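Local coordinates for N-acylethanolamine-hydrolyzing acid amidase alpha-subunit (Caenorhabditis elegans, PDB 6DY3) that pairs with the beta-subunit to form a lipid amidase that hydrolyses N-acylethanolamines, such as N-palmitoylethanolamine, to free fatty acid and ethanolamine, at the interface of chains A and B. Sequence-based numbering; all coordinates share one arbitrary frame. Chains: chain A, N-acylethanolamine-hydrolyzing acid amidase alpha-subunit; chain B, N-acylethanolamine-hydrolyzing acid amidase beta-subunit.

Contact 1: the interface of chains A and B. Residues chain A 39-40, 43, 47; chain B 23, 26, 30, 50.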
loop_
_atom_site.group_PDB
_atom_site.type_symbol
_atom_site.label_atom_id
_atom_site.label_comp_id
_atom_site.label_asym_id
_atom_site.label_seq_id
_atom_site.Cartn_x
_atom_site.Cartn_y
_atom_site.Cartn_z
ATOM N N TYR A 39 1.684 19.600 9.253
ATOM C CA TYR A 39 2.756 18.816 8.652
ATOM C C TYR A 39 2.759 18.856 7.130
ATOM O O TYR A 39 3.777 18.514 6.521
ATOM C CB TYR A 39 2.654 17.355 9.099
ATOM C CG TYR A 39 2.605 17.169 10.594
ATOM C CD1 TYR A 39 3.738 17.346 11.371
ATOM C CD2 TYR A 39 1.425 16.808 11.227
ATOM C CE1 TYR A 39 3.698 17.170 12.739
ATOM C CE2 TYR A 39 1.377 16.633 12.598
ATOM C CZ TYR A 39 2.517 16.815 13.346
ATOM O OH TYR A 39 2.475 16.642 14.707
ATOM N N LEU A 40 1.653 19.268 6.503
ATOM C CA LEU A 40 1.518 19.066 5.061
ATOM C C LEU A 40 2.539 19.863 4.265
ATOM O O LEU A 40 3.149 19.294 3.342
ATOM C CB LEU A 40 0.087 19.397 4.628
ATOM C CG LEU A 40 -1.015 18.603 5.334
ATOM C CD1 LEU A 40 -2.356 18.849 4.664
ATOM C CD2 LEU A 40 -0.705 17.103 5.395
ATOM N N VAL A 43 5.911 18.079 4.248
ATOM C CA VAL A 43 5.890 16.796 3.548
ATOM C C VAL A 43 6.002 17.017 2.050
ATOM O O VAL A 43 6.784 16.351 1.360
ATOM C CB VAL A 43 4.616 16.011 3.910
ATOM C CG1 VAL A 43 4.352 14.893 2.904
ATOM C CG2 VAL A 43 4.741 15.434 5.318
ATOM N N THR A 47 9.013 15.733 -0.196
ATOM C CA THR A 47 8.748 14.685 -1.178
ATOM C C THR A 47 9.252 15.077 -2.563
ATOM O O THR A 47 9.809 14.241 -3.283
ATOM C CB THR A 47 7.252 14.371 -1.230
ATOM O OG1 THR A 47 6.797 14.014 0.076
ATOM C CG2 THR A 47 6.971 13.215 -2.177
ATOM N N MET B 23 11.520 8.598 3.560
ATOM C CA MET B 23 11.127 9.814 4.270
ATOM C C MET B 23 10.374 9.441 5.548
ATOM O O MET B 23 9.227 9.817 5.776
ATOM C CB MET B 23 10.283 10.684 3.347
ATOM C CG MET B 23 10.194 12.135 3.713
ATOM S SD MET B 23 9.178 12.979 2.483
ATOM C CE MET B 23 7.530 12.511 3.009
ATOM N N LEU B 26 8.889 11.996 8.772
ATOM C CA LEU B 26 7.840 12.924 8.355
ATOM C C LEU B 26 6.543 12.192 8.049
ATOM O O LEU B 26 5.452 12.710 8.323
ATOM C CB LEU B 26 8.290 13.735 7.143
ATOM C CG LEU B 26 9.364 14.798 7.377
ATOM C CD1 LEU B 26 9.676 15.533 6.079
ATOM C CD2 LEU B 26 8.939 15.790 8.454
ATOM N N ILE B 30 1.609 11.595 9.634
ATOM C CA ILE B 30 0.406 11.742 8.820
ATOM C C ILE B 30 -0.148 10.380 8.420
ATOM O O ILE B 30 -0.993 10.282 7.523
ATOM C CB ILE B 30 0.682 12.617 7.581
ATOM C CG1 ILE B 30 1.766 11.991 6.700
ATOM C CG2 ILE B 30 1.097 14.016 8.020
ATOM C CD1 ILE B 30 1.899 12.642 5.343
ATOM N N ALA B 50 -2.095 11.650 4.962
ATOM C CA ALA B 50 -2.704 12.926 4.614
ATOM C C ALA B 50 -2.153 13.415 3.283
ATOM O O ALA B 50 -0.939 13.428 3.074
ATOM C CB ALA B 50 -2.432 13.951 5.715
#

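Contact 2: the interface of chains A and B. Residues chain A 14-17, 29, 32, 36; chain B 31-33, 50.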
loop_
_atom_site.group_PDB
_atom_site.type_symbol
_atom_site.label_atom_id
_atom_site.label_comp_id
_atom_site.label_asym_id
_atom_site.label_seq_id
_atom_site.Cartn_x
_atom_site.Cartn_y
_atom_site.Cartn_z
ATOM N N PRO A 14 -2.256 4.644 14.313
ATOM C CA PRO A 14 -2.637 5.773 13.455
ATOM C C PRO A 14 -4.046 6.250 13.765
ATOM O O PRO A 14 -4.935 5.455 14.080
ATOM C CB PRO A 14 -2.543 5.191 12.041
ATOM C CG PRO A 14 -2.736 3.733 12.221
ATOM C CD PRO A 14 -2.113 3.396 13.546
ATOM N N ARG A 15 -4.242 7.563 13.667
ATOM C CA ARG A 15 -5.557 8.143 13.907
ATOM C C ARG A 15 -6.576 7.585 12.920
ATOM O O ARG A 15 -6.292 7.436 11.728
ATOM C CB ARG A 15 -5.503 9.665 13.786
ATOM C CG ARG A 15 -4.764 10.361 14.920
ATOM C CD ARG A 15 -5.052 11.854 14.921
ATOM N NE ARG A 15 -6.485 12.127 15.027
ATOM C CZ ARG A 15 -7.017 13.343 15.112
ATOM N NH1 ARG A 15 -6.233 14.417 15.104
ATOM N NH2 ARG A 15 -8.335 13.484 15.207
ATOM N N HIS A 16 -7.771 7.289 13.418
ATOM C CA HIS A 16 -8.816 6.687 12.604
ATOM C C HIS A 16 -9.782 7.753 12.109
ATOM O O HIS A 16 -10.159 8.661 12.856
ATOM C CB HIS A 16 -9.584 5.623 13.386
ATOM C CG HIS A 16 -10.830 5.164 12.700
ATOM N ND1 HIS A 16 -12.088 5.376 13.222
ATOM C CD2 HIS A 16 -11.015 4.520 11.525
ATOM C CE1 HIS A 16 -12.993 4.868 12.404
ATOM N NE2 HIS A 16 -12.367 4.343 11.365
ATOM N N TYR A 17 -10.189 7.622 10.847
ATOM C CA TYR A 17 -11.156 8.517 10.227
ATOM C C TYR A 17 -12.154 7.694 9.430
ATOM O O TYR A 17 -11.834 6.610 8.934
ATOM C CB TYR A 17 -10.494 9.540 9.284
ATOM C CG TYR A 17 -9.591 10.532 9.977
ATOM C CD1 TYR A 17 -10.080 11.758 10.409
ATOM C CD2 TYR A 17 -8.249 10.244 10.201
ATOM C CE1 TYR A 17 -9.265 12.667 11.046
ATOM C CE2 TYR A 17 -7.423 11.149 10.838
ATOM C CZ TYR A 17 -7.938 12.358 11.259
ATOM O OH TYR A 17 -7.123 13.263 11.899
ATOM N N TRP A 29 -12.203 14.671 2.607
ATOM C CA TRP A 29 -10.942 14.657 3.330
ATOM C C TRP A 29 -10.729 15.916 4.159
ATOM O O TRP A 29 -9.617 16.138 4.649
ATOM C CB TRP A 29 -9.785 14.478 2.345
ATOM C CG TRP A 29 -9.856 13.193 1.592
ATOM C CD1 TRP A 29 -10.347 13.003 0.330
ATOM C CD2 TRP A 29 -9.433 11.906 2.057
ATOM N NE1 TRP A 29 -10.250 11.676 -0.019
ATOM C CE2 TRP A 29 -9.694 10.984 1.026
ATOM C CE3 TRP A 29 -8.856 11.447 3.245
ATOM C CZ2 TRP A 29 -9.397 9.632 1.147
ATOM C CZ3 TRP A 29 -8.561 10.103 3.362
ATOM C CH2 TRP A 29 -8.831 9.212 2.323
ATOM N N VAL A 32 -9.422 15.197 7.777
ATOM C CA VAL A 32 -8.068 14.651 7.726
ATOM C C VAL A 32 -7.059 15.765 7.476
ATOM O O VAL A 32 -6.040 15.872 8.168
ATOM C CB VAL A 32 -7.976 13.551 6.652
ATOM C CG1 VAL A 32 -6.525 13.135 6.408
ATOM C CG2 VAL A 32 -8.815 12.344 7.058
ATOM N N HIS A 36 -4.011 17.510 10.131
ATOM C CA HIS A 36 -2.590 17.387 9.836
ATOM C C HIS A 36 -2.048 18.603 9.091
ATOM O O HIS A 36 -0.945 18.547 8.540
ATOM C CB HIS A 36 -2.327 16.111 9.036
ATOM C CG HIS A 36 -2.836 14.869 9.696
ATOM N ND1 HIS A 36 -4.139 14.441 9.572
ATOM C CD2 HIS A 36 -2.216 13.963 10.488
ATOM C CE1 HIS A 36 -4.301 13.324 10.258
ATOM N NE2 HIS A 36 -3.149 13.012 10.824
ATOM N N THR B 31 0.307 9.323 9.087
ATOM C CA THR B 31 -0.234 7.992 8.841
ATOM C C THR B 31 -1.585 7.857 9.533
ATOM O O THR B 31 -1.711 8.132 10.731
ATOM C CB THR B 31 0.731 6.915 9.343
ATOM O OG1 THR B 31 1.980 7.025 8.652
ATOM C CG2 THR B 31 0.162 5.519 9.102
ATOM N N ILE B 32 -2.596 7.425 8.778
ATOM C CA ILE B 32 -3.963 7.344 9.280
ATOM C C ILE B 32 -4.600 6.036 8.829
ATOM O O ILE B 32 -4.202 5.435 7.827
ATOM C CB ILE B 32 -4.806 8.555 8.809
ATOM C CG1 ILE B 32 -4.856 8.603 7.279
ATOM C CG2 ILE B 32 -4.245 9.855 9.380
ATOM C CD1 ILE B 32 -5.796 9.646 6.720
ATOM N N HIS B 33 -5.581 5.582 9.599
ATOM C CA HIS B 33 -6.439 4.473 9.218
ATOM C C HIS B 33 -7.803 5.029 8.831
ATOM O O HIS B 33 -8.324 5.932 9.491
ATOM C CB HIS B 33 -6.577 3.456 10.359
ATOM C CG HIS B 33 -7.508 2.327 10.048
ATOM N ND1 HIS B 33 -8.873 2.437 10.180
ATOM C CD2 HIS B 33 -7.273 1.068 9.608
ATOM C CE1 HIS B 33 -9.444 1.297 9.835
ATOM N NE2 HIS B 33 -8.494 0.449 9.482
ATOM N N ALA B 50 -2.095 11.650 4.962
ATOM C CA ALA B 50 -2.704 12.926 4.614
ATOM C C ALA B 50 -2.153 13.415 3.283
ATOM O O ALA B 50 -0.939 13.428 3.074
ATOM C CB ALA B 50 -2.432 13.951 5.715
#

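Contact 1: the interface of chains A and B
The phenol ring of A:Tyr39 is the flat side chain here, but A:Tyr39 comes closest to B:Ile30 through its methylene: CB lies 3.8 Å from the gamma-methyl CG2 of the isoleucine, and the phenol runs outward from there with its hydroxyl pointing away. Next along, the A:Leu40 CD2 methyl touches B:Ala50 CB at 3.6 Å, where a side chain of one carbon leaves room for the leucine methyl. A:Val43, in the middle of helix 40-48, stands tip to tip with B:Ile30. Its CG1 is anti to the backbone N (chi1 163°), and B:Ile30 CD1 faces the fork of the valine, 4.0 Å from A:Val43 CG2 and almost as near CG1. B:Leu26 adds its backbone carbonyl beside the valine. At the far end B:Met23 bends at its last torsion (chi3 78°) and crosses A:Thr47 and A:Val43 at about a right angle, its CE 3.4 Å from A:Thr47 OG1. That hydroxyl gives its hydrogen to A:Val43 O one turn back (2.7 Å), from above the carbonyl plane; because it is satisfied inside its own helix, a threonine can sit on an apolar face. An alanine here has no hydroxyl and would probably leave A:Val43 O without this mate and B:Met23 CE with less to rest on, freer to turn. With no polar bond crossing it, the patch is an apolar seam that probably helps hold the cleaved alpha- and beta-subunits together as a heterodimer.

Contact 2: the interface of chains A and B
B:Ile32 has its CG1 between the backbone N and the carbonyl carbon (chi1 60°), which spreads its two branches toward different alpha-subunit partners: CD1 reaches A:Val32 CG1 at 3.6 Å, while CG2 points at the imidazole of A:His36. In that histidine CG is anti to the carbonyl carbon (chi1 -55°), and the ring is turned back onto its own helix. There ND1 donates to A:Val32 O (2.8 Å, 174° at H), with the acceptor in the ring plane, which fixes the ring's rotation and turns its other side to the isoleucine, 3.6 Å between A:His36 CE1 and B:Ile32 CG2. An imidazole suits this place because it can tie itself to its helix and still offer carbon to a methyl; a branched aliphatic chain suits B:Ile32 because it fills two directions at once. A:Tyr17 crosses the isoleucine at about a right angle, its CE2 3.7 Å from B:Ile32 CG2; its flat ring also takes A:Val32 CG2 over one face, toward the rim, and its OH sits above the guanidinium of A:Arg15. A:His36 CB also rests on the small B:Ala50 CB. Backbone bonds join the strands: B:His33 N gives to A:Arg15 O (2.9 Å) and A:Tyr17 N to B:His33 O (2.9 Å). Off the other side of the paired strands the imidazoles of A:His16 and B:His33 approach obliquely, CD2 of the first at the edge of the second, in its plane. A:Pro14 offers an apolar ring surface, packing CB against B:Thr31 and B:Ile32. Alpha-subunit strand 15-20 thus runs parallel to beta-subunit strand 31-38, joining its sheet, while helix 30-36 lies over B:Ile32.

Contact 1 and contact 2 have centres about 12 Å apart and form one continuous stretch of the subunit boundary. B:Ala50, just past strand 41-49, belongs to both. Along the alpha-subunit, helix 30-36 serves contact 2 and the next helix, 40-48, serves contact 1; along the beta-subunit, the chain passes from helix 24-28 through a short loop holding B:Ile30, both in contact 1, into strand 31-38 in contact 2. The two work differently: contact 2 adds directional backbone bonding between strands, whereas contact 1 relies on apolar burial. Together they probably help keep the two products of autocatalytic cleavage associated as the heterodimer.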